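PDB 1O54: SAM-dependent O-methyltransferase from Thermotoga maritima, which probably transfers a methyl group from S-adenosyl-L-methionine to N1 of the adenosine at position 58 of tRNA. Local coordinates for residues A[108-113]-A[132-137]; A[112-117]-A[181-186]; A[141-146]-A[175-180]; A[207-212]-A[265-270]. All blocks are in the same frame, centred on the assembly; numbering follows the deposited sequence.

Contact 1: A[108-113]-A[132-137]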
loop_
_atom_site.group_PDB
_atom_site.type_symbol
_atom_site.label_atom_id
_atom_site.label_comp_id
_atom_site.label_asym_id
_atom_site.label_seq_id
_atom_site.Cartn_x
_atom_site.Cartn_y
_atom_site.Cartn_z
ATOM N N LEU A 108 -5.546 -19.225 -11.215
ATOM C CA LEU A 108 -5.407 -20.600 -11.761
ATOM C C LEU A 108 -6.669 -21.125 -12.487
ATOM O O LEU A 108 -6.638 -22.215 -13.105
ATOM C CB LEU A 108 -5.011 -21.571 -10.656
ATOM C CG LEU A 108 -3.612 -21.414 -10.071
ATOM C CD1 LEU A 108 -3.343 -22.406 -8.999
ATOM C CD2 LEU A 108 -2.525 -21.529 -11.166
ATOM N N ASP A 109 -7.739 -20.331 -12.466
ATOM C CA ASP A 109 -8.999 -20.636 -13.151
ATOM C C ASP A 109 -9.577 -21.975 -12.701
ATOM O O ASP A 109 -10.205 -22.682 -13.507
ATOM C CB ASP A 109 -8.823 -20.618 -14.667
ATOM C CG ASP A 109 -10.150 -20.479 -15.408
ATOM O OD1 ASP A 109 -11.021 -19.660 -15.008
ATOM O OD2 ASP A 109 -10.366 -21.159 -16.421
ATOM N N VAL A 110 -9.370 -22.324 -11.428
ATOM C CA VAL A 110 -9.833 -23.615 -10.912
ATOM C C VAL A 110 -11.369 -23.652 -10.967
ATOM O O VAL A 110 -12.046 -22.751 -10.468
ATOM C CB VAL A 110 -9.322 -23.939 -9.495
ATOM C CG1 VAL A 110 -9.745 -25.310 -9.081
ATOM C CG2 VAL A 110 -7.805 -23.766 -9.403
ATOM N N LYS A 111 -11.882 -24.700 -11.604
ATOM C CA LYS A 111 -13.298 -24.794 -11.909
ATOM C C LYS A 111 -13.750 -26.245 -11.915
ATOM O O LYS A 111 -12.953 -27.180 -11.828
ATOM C CB LYS A 111 -13.557 -24.169 -13.264
ATOM C CG LYS A 111 -12.959 -24.948 -14.385
ATOM C CD LYS A 111 -12.979 -24.208 -15.719
ATOM C CE LYS A 111 -12.719 -25.212 -16.865
ATOM N NZ LYS A 111 -11.378 -25.889 -16.885
ATOM N N GLU A 112 -15.068 -26.401 -11.980
ATOM C CA GLU A 112 -15.723 -27.717 -11.901
ATOM C C GLU A 112 -15.045 -28.710 -12.806
ATOM O O GLU A 112 -14.907 -28.482 -14.016
ATOM C CB GLU A 112 -17.206 -27.585 -12.283
ATOM C CG GLU A 112 -18.008 -28.875 -12.126
ATOM C CD GLU A 112 -18.258 -29.289 -10.699
ATOM O OE1 GLU A 112 -18.090 -30.512 -10.391
ATOM O OE2 GLU A 112 -18.637 -28.417 -9.882
ATOM N N GLY A 113 -14.691 -29.853 -12.242
ATOM C CA GLY A 113 -14.104 -30.948 -13.003
ATOM C C GLY A 113 -12.599 -30.891 -13.225
ATOM O O GLY A 113 -12.025 -31.825 -13.794
ATOM N N ARG A 132 -12.580 -26.882 -2.841
ATOM C CA ARG A 132 -13.881 -26.242 -3.045
ATOM C C ARG A 132 -14.052 -25.878 -4.508
ATOM O O ARG A 132 -15.139 -26.101 -5.094
ATOM C CB ARG A 132 -14.033 -25.005 -2.182
ATOM C CG ARG A 132 -14.343 -25.317 -0.764
ATOM C CD ARG A 132 -14.836 -24.102 -0.040
ATOM N NE ARG A 132 -15.431 -24.462 1.227
ATOM C CZ ARG A 132 -15.854 -23.554 2.105
ATOM N NH1 ARG A 132 -15.745 -22.279 1.829
ATOM N NH2 ARG A 132 -16.403 -23.948 3.229
ATOM N N ALA A 133 -12.999 -25.347 -5.119
ATOM C CA ALA A 133 -13.075 -24.872 -6.478
ATOM C C ALA A 133 -13.208 -25.945 -7.566
ATOM O O ALA A 133 -13.746 -25.656 -8.634
ATOM C CB ALA A 133 -11.881 -23.981 -6.796
ATOM N N VAL A 134 -12.709 -27.154 -7.350
ATOM C CA VAL A 134 -12.799 -28.189 -8.405
ATOM C C VAL A 134 -14.195 -28.823 -8.491
ATOM O O VAL A 134 -14.475 -29.624 -9.400
ATOM C CB VAL A 134 -11.727 -29.285 -8.255
ATOM C CG1 VAL A 134 -10.273 -28.691 -8.266
ATOM C CG2 VAL A 134 -11.962 -30.095 -6.997
ATOM N N GLY A 135 -15.049 -28.527 -7.506
ATOM C CA GLY A 135 -16.386 -29.102 -7.471
ATOM C C GLY A 135 -16.398 -30.570 -7.097
ATOM O O GLY A 135 -15.365 -31.173 -6.802
ATOM N N SER A 136 -17.582 -31.172 -7.083
ATOM C CA SER A 136 -17.667 -32.596 -6.777
ATOM C C SER A 136 -17.049 -33.503 -7.849
ATOM O O SER A 136 -16.734 -34.669 -7.562
ATOM C CB SER A 136 -19.128 -33.024 -6.552
ATOM O OG SER A 136 -19.885 -32.877 -7.741
ATOM N N SER A 137 -16.923 -33.004 -9.075
ATOM C CA SER A 137 -16.426 -33.812 -10.209
ATOM C C SER A 137 -14.916 -33.704 -10.513
ATOM O O SER A 137 -14.379 -34.456 -11.343
ATOM C CB SER A 137 -17.244 -33.492 -11.483
ATOM O OG SER A 137 -16.909 -32.210 -12.037
HETATM O O HOH W 1 -14.493 -23.091 -9.254
HETATM O O HOH W 2 -20.173 -29.547 -7.929
HETATM O O HOH W 3 -12.199 -34.446 -13.400
#
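The Glu112 carboxylate is the flat group here, and its OE1 meets Ser137: OE1 accepts from Ser137 OG at 2.6 Å, through the lone pair pointing away from OE2, and from Ser137 N at 3.1 Å, almost in line with the CD-OE1 bond. Two donors of one residue thus grip a single oxygen. The other oxygen, OE2, rests 3.4 Å from Gly135 CA; Gly135 has positive phi as the chain leaves the helix, and a CB there would collide with OE2. A water joins OE2 to Ser136 N, and Arg165 of the second subunit forms a salt bridge with OE2. Closer to the helix, Gly113 N donates to Val134 O at 2.9 Å, while another water spans Val110 O and Ala133 O. The apolar part is small but tight. Val110 CG1, anti to the backbone N (chi1 -176°), presses on Ala133 CB at 3.4 Å and lies beside Val134 CG1 at 3.5 Å. The loop that leaves helix 98-107 is thereby tied to the C-terminal end of helix 125-134 just before entering strand 115-119, whose Ile116 is touched by both Val110 and Val134.

Contact 2: A[112-117]-A[181-186]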
loop_
_atom_site.group_PDB
_atom_site.type_symbol
_atom_site.label_atom_id
_atom_site.label_comp_id
_atom_site.label_asym_id
_atom_site.label_seq_id
_atom_site.Cartn_x
_atom_site.Cartn_y
_atom_site.Cartn_z
ATOM N N GLU A 112 -15.068 -26.401 -11.980
ATOM C CA GLU A 112 -15.723 -27.717 -11.901
ATOM C C GLU A 112 -15.045 -28.710 -12.806
ATOM O O GLU A 112 -14.907 -28.482 -14.016
ATOM C CB GLU A 112 -17.206 -27.585 -12.283
ATOM C CG GLU A 112 -18.008 -28.875 -12.126
ATOM C CD GLU A 112 -18.258 -29.289 -10.699
ATOM O OE1 GLU A 112 -18.090 -30.512 -10.391
ATOM O OE2 GLU A 112 -18.637 -28.417 -9.882
ATOM N N GLY A 113 -14.691 -29.853 -12.242
ATOM C CA GLY A 113 -14.104 -30.948 -13.003
ATOM C C GLY A 113 -12.599 -30.891 -13.225
ATOM O O GLY A 113 -12.025 -31.825 -13.794
ATOM N N ASP A 114 -11.954 -29.805 -12.835
ATOM C CA ASP A 114 -10.529 -29.662 -13.007
ATOM C C ASP A 114 -9.753 -30.705 -12.195
ATOM O O ASP A 114 -10.189 -31.154 -11.115
ATOM C CB ASP A 114 -10.016 -28.304 -12.585
ATOM C CG ASP A 114 -10.150 -27.232 -13.637
ATOM O OD1 ASP A 114 -10.566 -27.533 -14.797
ATOM O OD2 ASP A 114 -9.857 -26.039 -13.329
ATOM N N ARG A 115 -8.633 -31.093 -12.766
ATOM C CA ARG A 115 -7.618 -31.897 -12.097
ATOM C C ARG A 115 -6.459 -30.943 -11.752
ATOM O O ARG A 115 -5.888 -30.284 -12.648
ATOM C CB ARG A 115 -7.131 -33.019 -13.018
ATOM C CG ARG A 115 -8.224 -34.078 -13.253
ATOM C CD ARG A 115 -7.998 -34.982 -14.483
ATOM N NE ARG A 115 -6.806 -35.812 -14.314
ATOM C CZ ARG A 115 -5.632 -35.629 -14.942
ATOM N NH1 ARG A 115 -5.452 -34.633 -15.792
ATOM N NH2 ARG A 115 -4.647 -36.479 -14.739
ATOM N N ILE A 116 -6.113 -30.903 -10.473
ATOM C CA ILE A 116 -5.193 -29.915 -9.935
ATOM C C ILE A 116 -4.123 -30.642 -9.105
ATOM O O ILE A 116 -4.472 -31.522 -8.312
ATOM C CB ILE A 116 -5.945 -28.974 -8.972
ATOM C CG1 ILE A 116 -7.113 -28.268 -9.665
ATOM C CG2 ILE A 116 -4.954 -27.983 -8.337
ATOM C CD1 ILE A 116 -6.733 -27.364 -10.747
ATOM N N ILE A 117 -2.861 -30.268 -9.261
ATOM C CA ILE A 117 -1.787 -30.768 -8.387
ATOM C C ILE A 117 -1.517 -29.680 -7.345
ATOM O O ILE A 117 -1.396 -28.506 -7.685
ATOM C CB ILE A 117 -0.530 -31.126 -9.192
ATOM C CG1 ILE A 117 -0.776 -32.433 -9.980
ATOM C CG2 ILE A 117 0.705 -31.253 -8.323
ATOM C CD1 ILE A 117 0.266 -32.727 -11.007
ATOM N N ASP A 181 -1.339 -33.803 -18.042
ATOM C CA ASP A 181 -2.357 -32.966 -18.577
ATOM C C ASP A 181 -3.264 -32.365 -17.512
ATOM O O ASP A 181 -4.445 -32.144 -17.770
ATOM C CB ASP A 181 -3.160 -33.734 -19.606
ATOM C CG ASP A 181 -2.346 -34.036 -20.846
ATOM O OD1 ASP A 181 -2.411 -35.172 -21.297
ATOM O OD2 ASP A 181 -1.636 -33.169 -21.388
ATOM N N VAL A 182 -2.703 -32.057 -16.339
ATOM C CA VAL A 182 -3.518 -31.437 -15.292
ATOM C C VAL A 182 -3.837 -29.983 -15.667
ATOM O O VAL A 182 -3.099 -29.337 -16.444
ATOM C CB VAL A 182 -2.920 -31.564 -13.865
ATOM C CG1 VAL A 182 -2.613 -33.002 -13.533
ATOM C CG2 VAL A 182 -1.707 -30.646 -13.681
ATOM N N ASP A 183 -4.947 -29.482 -15.145
ATOM C CA ASP A 183 -5.435 -28.163 -15.537
ATOM C C ASP A 183 -4.609 -27.028 -14.937
ATOM O O ASP A 183 -4.400 -25.992 -15.577
ATOM C CB ASP A 183 -6.873 -28.039 -15.136
ATOM C CG ASP A 183 -7.739 -29.020 -15.878
ATOM O OD1 ASP A 183 -8.046 -28.729 -17.052
ATOM O OD2 ASP A 183 -8.101 -30.107 -15.388
ATOM N N ALA A 184 -4.173 -27.228 -13.695
ATOM C CA ALA A 184 -3.402 -26.213 -12.970
ATOM C C ALA A 184 -2.590 -26.892 -11.875
ATOM O O ALA A 184 -2.893 -28.027 -11.477
ATOM C CB ALA A 184 -4.292 -25.175 -12.373
ATOM N N LEU A 185 -1.592 -26.176 -11.377
ATOM C CA LEU A 185 -0.677 -26.703 -10.406
ATOM C C LEU A 185 -0.257 -25.586 -9.486
ATOM O O LEU A 185 0.135 -24.511 -9.928
ATOM C CB LEU A 185 0.533 -27.324 -11.106
ATOM C CG LEU A 185 1.521 -28.106 -10.229
ATOM C CD1 LEU A 185 2.195 -29.173 -11.035
ATOM C CD2 LEU A 185 2.519 -27.163 -9.569
ATOM N N PHE A 186 -0.333 -25.854 -8.194
ATOM C CA PHE A 186 0.157 -24.914 -7.169
ATOM C C PHE A 186 1.323 -25.557 -6.426
ATOM O O PHE A 186 1.228 -26.697 -5.920
ATOM C CB PHE A 186 -0.921 -24.580 -6.151
ATOM C CG PHE A 186 -0.454 -23.613 -5.117
ATOM C CD1 PHE A 186 -0.190 -22.278 -5.478
ATOM C CD2 PHE A 186 -0.223 -24.008 -3.816
ATOM C CE1 PHE A 186 0.278 -21.364 -4.522
ATOM C CE2 PHE A 186 0.228 -23.100 -2.856
ATOM C CZ PHE A 186 0.500 -21.783 -3.220
HETATM O O HOH W 4 -10.166 -32.267 -15.837
HETATM O O HOH W 5 -7.047 -32.451 -16.708
#
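Asp183 turns its side chain onto Asp114 and Arg115, and most of its atoms meet something there. CB sits 3.5 Å from Arg115 O, the same oxygen that accepts from Asp183 N at 2.8 Å. Chi1 (-64°) sets CG anti to the carbonyl carbon, and Asp183 CG lies 3.4 Å from Asp114 OD1; the two carboxylates stack, their planes 18° apart. At the tip, OD2 takes a nearly straight bond from Arg115 N (2.9 Å, 173°), arriving on its anti side. OD1 lies 3.6 Å from Asp114 OD1, a like-charged pair probably eased by Lys204 and Lys15 of the second subunit on Asp183 and by Lys111 on Asp114. An alanine here would probably leave Arg115 N without its acceptor and Lys204 and Lys15 of the second subunit short of a counter-charge. Beyond this corner the two strands run parallel: Ile117 N donates to Ala184 O at 3.2 Å and Phe186 N to Ile117 O at 2.9 Å. On one face of the sheet Ile116 CD1 touches Ala184 CB; on the other, Ile117 CG2 meets Leu185 CD1. Helix 125-134 covers the Ile116 face through Leu130 and Val134, helix 196-202 packs on the Ile117 and Leu185 face through Ala202 and Cys199, and strands 139-143 and 207-213 extend the sheet beyond the pair.

Contact 3: A[141-146]-A[175-180]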
loop_
_atom_site.group_PDB
_atom_site.type_symbol
_atom_site.label_atom_id
_atom_site.label_comp_id
_atom_site.label_asym_id
_atom_site.label_seq_id
_atom_site.Cartn_x
_atom_site.Cartn_y
_atom_site.Cartn_z
ATOM N N PHE A 141 -4.809 -33.542 -6.497
ATOM C CA PHE A 141 -3.754 -34.536 -6.192
ATOM C C PHE A 141 -2.739 -33.791 -5.346
ATOM O O PHE A 141 -1.989 -32.925 -5.832
ATOM C CB PHE A 141 -3.159 -35.079 -7.487
ATOM C CG PHE A 141 -4.191 -35.659 -8.400
ATOM C CD1 PHE A 141 -4.658 -36.937 -8.205
ATOM C CD2 PHE A 141 -4.729 -34.895 -9.434
ATOM C CE1 PHE A 141 -5.620 -37.478 -9.034
ATOM C CE2 PHE A 141 -5.708 -35.418 -10.247
ATOM C CZ PHE A 141 -6.171 -36.686 -10.052
ATOM N N ALA A 142 -2.765 -34.107 -4.065
ATOM C CA ALA A 142 -1.998 -33.377 -3.063
ATOM C C ALA A 142 -0.800 -34.178 -2.593
ATOM O O ALA A 142 -0.948 -35.163 -1.845
ATOM C CB ALA A 142 -2.923 -33.015 -1.891
ATOM N N TYR A 143 0.383 -33.759 -3.033
ATOM C CA TYR A 143 1.597 -34.480 -2.729
ATOM C C TYR A 143 2.228 -33.907 -1.465
ATOM O O TYR A 143 2.547 -32.717 -1.401
ATOM C CB TYR A 143 2.559 -34.377 -3.886
ATOM C CG TYR A 143 2.182 -35.195 -5.091
ATOM C CD1 TYR A 143 1.141 -34.831 -5.918
ATOM C CD2 TYR A 143 2.943 -36.306 -5.455
ATOM C CE1 TYR A 143 0.827 -35.591 -7.056
ATOM C CE2 TYR A 143 2.635 -37.069 -6.568
ATOM C CZ TYR A 143 1.581 -36.711 -7.358
ATOM O OH TYR A 143 1.288 -37.473 -8.470
ATOM N N GLU A 144 2.404 -34.758 -0.478
ATOM C CA GLU A 144 2.989 -34.367 0.791
ATOM C C GLU A 144 3.769 -35.507 1.351
ATOM O O GLU A 144 3.188 -36.407 1.939
ATOM C CB GLU A 144 1.910 -33.978 1.769
ATOM C CG GLU A 144 2.408 -33.584 3.144
ATOM C CD GLU A 144 3.386 -32.453 3.089
ATOM O OE1 GLU A 144 2.950 -31.272 2.961
ATOM O OE2 GLU A 144 4.603 -32.746 3.139
ATOM N N LYS A 145 5.071 -35.444 1.166
ATOM C CA LYS A 145 5.987 -36.489 1.641
ATOM C C LYS A 145 6.134 -36.518 3.171
ATOM O O LYS A 145 6.600 -37.511 3.727
ATOM C CB LYS A 145 7.372 -36.296 0.999
ATOM C CG LYS A 145 8.064 -34.982 1.370
ATOM C CD LYS A 145 9.423 -34.849 0.692
ATOM C CE LYS A 145 9.968 -33.448 0.862
ATOM N NZ LYS A 145 11.358 -33.306 0.313
ATOM N N ARG A 146 5.777 -35.432 3.849
ATOM C CA ARG A 146 5.845 -35.391 5.317
ATOM C C ARG A 146 4.605 -36.038 5.918
ATOM O O ARG A 146 3.533 -35.460 5.913
ATOM C CB ARG A 146 6.002 -33.961 5.821
ATOM C CG ARG A 146 7.236 -33.239 5.320
ATOM C CD ARG A 146 7.182 -31.740 5.586
ATOM N NE ARG A 146 6.066 -31.107 4.862
ATOM C CZ ARG A 146 5.629 -29.873 5.091
ATOM N NH1 ARG A 146 6.218 -29.101 5.997
ATOM N NH2 ARG A 146 4.618 -29.393 4.384
ATOM N N GLU A 175 10.871 -37.309 -8.103
ATOM C CA GLU A 175 10.695 -38.270 -9.206
ATOM C C GLU A 175 9.576 -37.873 -10.209
ATOM O O GLU A 175 9.232 -38.663 -11.105
ATOM C CB GLU A 175 10.329 -39.621 -8.617
ATOM N N GLY A 176 9.004 -36.682 -10.039
ATOM C CA GLY A 176 7.936 -36.210 -10.915
ATOM C C GLY A 176 6.553 -36.611 -10.411
ATOM O O GLY A 176 6.415 -37.402 -9.474
ATOM N N PHE A 177 5.528 -36.015 -11.006
ATOM C CA PHE A 177 4.154 -36.316 -10.694
ATOM C C PHE A 177 3.634 -37.464 -11.550
ATOM O O PHE A 177 4.094 -37.666 -12.694
ATOM C CB PHE A 177 3.311 -35.055 -10.904
ATOM C CG PHE A 177 3.808 -33.882 -10.115
ATOM C CD1 PHE A 177 4.560 -32.896 -10.707
ATOM C CD2 PHE A 177 3.549 -33.789 -8.754
ATOM C CE1 PHE A 177 5.039 -31.822 -9.969
ATOM C CE2 PHE A 177 4.059 -32.740 -8.011
ATOM C CZ PHE A 177 4.784 -31.744 -8.620
ATOM N N ASP A 178 2.682 -38.224 -11.020
ATOM C CA ASP A 178 2.098 -39.319 -11.771
ATOM C C ASP A 178 1.134 -38.844 -12.858
ATOM O O ASP A 178 0.929 -39.558 -13.862
ATOM C CB ASP A 178 1.310 -40.245 -10.853
ATOM C CG ASP A 178 2.168 -40.912 -9.815
ATOM O OD1 ASP A 178 3.388 -41.104 -10.047
ATOM O OD2 ASP A 178 1.689 -41.309 -8.731
ATOM N N GLU A 179 0.524 -37.690 -12.629
ATOM C CA GLU A 179 -0.555 -37.193 -13.464
ATOM C C GLU A 179 0.025 -36.373 -14.610
ATOM O O GLU A 179 1.019 -35.642 -14.437
ATOM C CB GLU A 179 -1.506 -36.316 -12.673
ATOM C CG GLU A 179 -2.193 -37.000 -11.510
ATOM C CD GLU A 179 -1.279 -37.238 -10.307
ATOM O OE1 GLU A 179 -0.268 -36.516 -10.126
ATOM O OE2 GLU A 179 -1.611 -38.139 -9.521
ATOM N N LYS A 180 -0.629 -36.478 -15.771
ATOM C CA LYS A 180 -0.351 -35.635 -16.909
ATOM C C LYS A 180 -1.591 -34.858 -17.296
ATOM O O LYS A 180 -2.725 -35.201 -16.943
ATOM C CB LYS A 180 0.085 -36.474 -18.118
ATOM C CG LYS A 180 1.356 -37.250 -17.913
ATOM C CD LYS A 180 2.564 -36.345 -17.842
ATOM C CE LYS A 180 3.869 -37.147 -18.037
ATOM N NZ LYS A 180 4.937 -36.848 -17.030
#
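Tyr143, at the C-terminal end of strand 139-143 in the Rossmann-like methyltransferase sheet, reaches out to Phe177, Asp178 and Glu179 in the loop before strand 182-187. Its hydroxyl works in both directions, accepting from Asp178 N at 3.0 Å and donating to Glu179 OE1 in a very short bond of 2.5 Å, tip to tip. Phe177 comes over one face of the tyrosine ring with its edge, in a T-shaped stack: CD2 stands above the ring centre, the centroids are 5.0 Å apart and the planes 83° to each other. Glu179 also serves Phe141. Its CG lies over the centre of that ring, 3.9 Å from the centroid, in a CH-pi contact, and the bend at chi2 (74°) turns CD back over the ring, whose plane the carboxylate follows to within 21°. Lys169 pairs with Glu179 OE2 and, together with Arg171, with Asp178 OD2, which probably offsets the charge of the two acids. A phenylalanine in place of Tyr143 would probably leave Asp178 N and Glu179 OE1 without their shared partner, and the loop less firmly held. Just after the strand, Glu144 is gripped side-on by Arg146, whose NE lies 2.8 Å from Glu144 OE2. Glu144 is predicted to bind S-adenosyl-L-methionine, consistent with the acidic residue at the end of the second strand of class I methyltransferases.

Contact 4: A[207-212]-A[265-270]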
loop_
_atom_site.group_PDB
_atom_site.type_symbol
_atom_site.label_atom_id
_atom_site.label_comp_id
_atom_site.label_asym_id
_atom_site.label_seq_id
_atom_site.Cartn_x
_atom_site.Cartn_y
_atom_site.Cartn_z
ATOM N N GLY A 207 -2.073 -24.981 -19.573
ATOM C CA GLY A 207 -2.308 -25.147 -18.125
ATOM C C GLY A 207 -1.634 -24.027 -17.324
ATOM O O GLY A 207 -0.670 -23.383 -17.773
ATOM N N ARG A 208 -2.118 -23.828 -16.115
ATOM C CA ARG A 208 -1.699 -22.695 -15.317
ATOM C C ARG A 208 -0.938 -23.132 -14.070
ATOM O O ARG A 208 -1.310 -24.072 -13.354
ATOM C CB ARG A 208 -2.903 -21.881 -14.916
ATOM C CG ARG A 208 -3.664 -21.328 -16.113
ATOM C CD ARG A 208 -4.956 -20.591 -15.765
ATOM N NE ARG A 208 -5.424 -19.850 -16.962
ATOM C CZ ARG A 208 -6.190 -20.381 -17.897
ATOM N NH1 ARG A 208 -6.573 -21.645 -17.816
ATOM N NH2 ARG A 208 -6.561 -19.661 -18.941
ATOM N N PHE A 209 0.138 -22.413 -13.820
ATOM C CA PHE A 209 1.070 -22.662 -12.737
ATOM C C PHE A 209 1.060 -21.473 -11.768
ATOM O O PHE A 209 1.055 -20.321 -12.208
ATOM C CB PHE A 209 2.487 -22.794 -13.357
ATOM C CG PHE A 209 3.607 -22.803 -12.342
ATOM C CD1 PHE A 209 4.245 -21.626 -11.950
ATOM C CD2 PHE A 209 3.950 -23.970 -11.688
ATOM C CE1 PHE A 209 5.256 -21.638 -10.985
ATOM C CE2 PHE A 209 4.981 -23.998 -10.741
ATOM C CZ PHE A 209 5.621 -22.817 -10.385
ATOM N N ALA A 210 1.093 -21.741 -10.460
ATOM C CA ALA A 210 1.341 -20.688 -9.454
ATOM C C ALA A 210 2.258 -21.203 -8.378
ATOM O O ALA A 210 2.231 -22.396 -8.061
ATOM C CB ALA A 210 0.035 -20.152 -8.854
ATOM N N THR A 211 3.064 -20.314 -7.805
ATOM C CA THR A 211 3.860 -20.638 -6.623
ATOM C C THR A 211 3.919 -19.376 -5.725
ATOM O O THR A 211 3.549 -18.257 -6.147
ATOM C CB THR A 211 5.243 -21.170 -7.030
ATOM O OG1 THR A 211 5.951 -21.704 -5.867
ATOM C CG2 THR A 211 6.160 -20.102 -7.575
ATOM N N VAL A 212 4.317 -19.570 -4.480
ATOM C CA VAL A 212 4.481 -18.462 -3.547
ATOM C C VAL A 212 5.906 -18.484 -3.025
ATOM O O VAL A 212 6.488 -19.572 -2.830
ATOM C CB VAL A 212 3.505 -18.555 -2.389
ATOM C CG1 VAL A 212 2.079 -18.252 -2.868
ATOM C CG2 VAL A 212 3.577 -19.954 -1.686
ATOM N N ILE A 265 3.697 -15.924 -7.870
ATOM C CA ILE A 265 4.211 -15.993 -9.228
ATOM C C ILE A 265 3.341 -16.907 -10.042
ATOM O O ILE A 265 3.038 -18.005 -9.588
ATOM C CB ILE A 265 5.656 -16.527 -9.235
ATOM C CG1 ILE A 265 6.588 -15.689 -8.315
ATOM C CG2 ILE A 265 6.204 -16.550 -10.646
ATOM C CD1 ILE A 265 7.929 -16.329 -8.069
ATOM N N PHE A 266 2.955 -16.456 -11.239
ATOM C CA PHE A 266 2.082 -17.226 -12.122
ATOM C C PHE A 266 2.731 -17.384 -13.477
ATOM O O PHE A 266 3.488 -16.523 -13.910
ATOM C CB PHE A 266 0.785 -16.427 -12.296
ATOM C CG PHE A 266 0.053 -16.164 -10.999
ATOM C CD1 PHE A 266 0.317 -15.016 -10.279
ATOM C CD2 PHE A 266 -0.853 -17.049 -10.500
ATOM C CE1 PHE A 266 -0.336 -14.762 -9.048
ATOM C CE2 PHE A 266 -1.522 -16.796 -9.289
ATOM C CZ PHE A 266 -1.235 -15.654 -8.572
ATOM N N ALA A 267 2.397 -18.463 -14.180
ATOM C CA ALA A 267 2.862 -18.708 -15.529
ATOM C C ALA A 267 1.894 -19.687 -16.211
ATOM O O ALA A 267 1.157 -20.414 -15.546
ATOM C CB ALA A 267 4.245 -19.260 -15.496
ATOM N N THR A 268 1.888 -19.653 -17.540
ATOM C CA THR A 268 1.065 -20.534 -18.361
ATOM C C THR A 268 1.955 -21.415 -19.204
ATOM O O THR A 268 2.819 -20.890 -19.898
ATOM C CB THR A 268 0.177 -19.655 -19.252
ATOM O OG1 THR A 268 -0.739 -18.904 -18.422
ATOM C CG2 THR A 268 -0.672 -20.504 -20.186
ATOM N N LYS A 269 1.726 -22.721 -19.151
ATOM C CA LYS A 269 2.480 -23.678 -19.938
ATOM C C LYS A 269 2.108 -23.628 -21.399
ATOM O O LYS A 269 0.927 -23.667 -21.766
ATOM C CB LYS A 269 2.241 -25.092 -19.422
ATOM C CG LYS A 269 3.101 -26.184 -20.135
ATOM C CD LYS A 269 2.368 -27.365 -20.378
ATOM C CE LYS A 269 3.037 -28.366 -21.280
ATOM N NZ LYS A 269 3.349 -29.583 -20.515
ATOM N N VAL A 270 3.129 -23.610 -22.242
ATOM C CA VAL A 270 2.963 -23.851 -23.672
ATOM C C VAL A 270 3.816 -25.051 -24.071
ATOM O O VAL A 270 4.690 -25.487 -23.312
ATOM C CB VAL A 270 3.293 -22.619 -24.485
ATOM C CG1 VAL A 270 2.280 -21.516 -24.157
ATOM C CG2 VAL A 270 4.757 -22.147 -24.258
#
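Phe209 and Ala267 form a hydrogen-bonded pair in the antiparallel ladder of strands 207-213 and 263-269, the place where the otherwise parallel class I methyltransferase sheet takes in its reversed C-terminal strand. The Phe209 ring swings out with CG anti to the backbone N (chi1 169°); its CD1 keeps a loose 4.3 Å from Ala267 CB, and the ring also packs on Leu226 of helix 216-228. Thr211 shares this face with Ile265. The two side chains lie side by side, Thr211 CG2 4.0 Å from Ile265 CB, whereas OG1, anti to the backbone N (chi1 -170°), bonds to Leu187 O. On the opposite face Phe266 places CD2 3.6 Å from Ala210 CB, where Ile104 of helix 98-107 touches both and Met107 touches Phe266. Lys269, bent at chi2 and chi4, gives NZ to the carbonyl oxygens of Trp200 and Leu203 and makes a cation-pi contact with Trp200. Backbone bonds seal the ladder, Lys269 N to Gly207 O and Phe209 N to Ala267 O both at 2.8 Å; at the far end Ile265 N meets Thr211 O at 2.9 Å and 174°.

In the fold
Read from the N terminus, the loop after helix 98-107 opens contacts 1 and 2, which share Glu112 and Gly113. Contact 1 closes first, a short loop bringing the end of helix 125-134 back beside the start of strand 115-119. Contact 2 closes a much longer one at strand 182-187, and contact 3 nests wholly within it, tying strand 139-143 to the loop just before 182-187. Contact 4 follows in series, pairing strand 207-213 with the late strand 263-269. Contacts 2, 3 and 4 all reach one sheet: Ile116 O meets Phe141 N between contacts 2 and 3, and Leu185 bonds to Arg208 and Ala210 between contacts 2 and 4. Contacts 1, 2 and 4 also touch the second subunit.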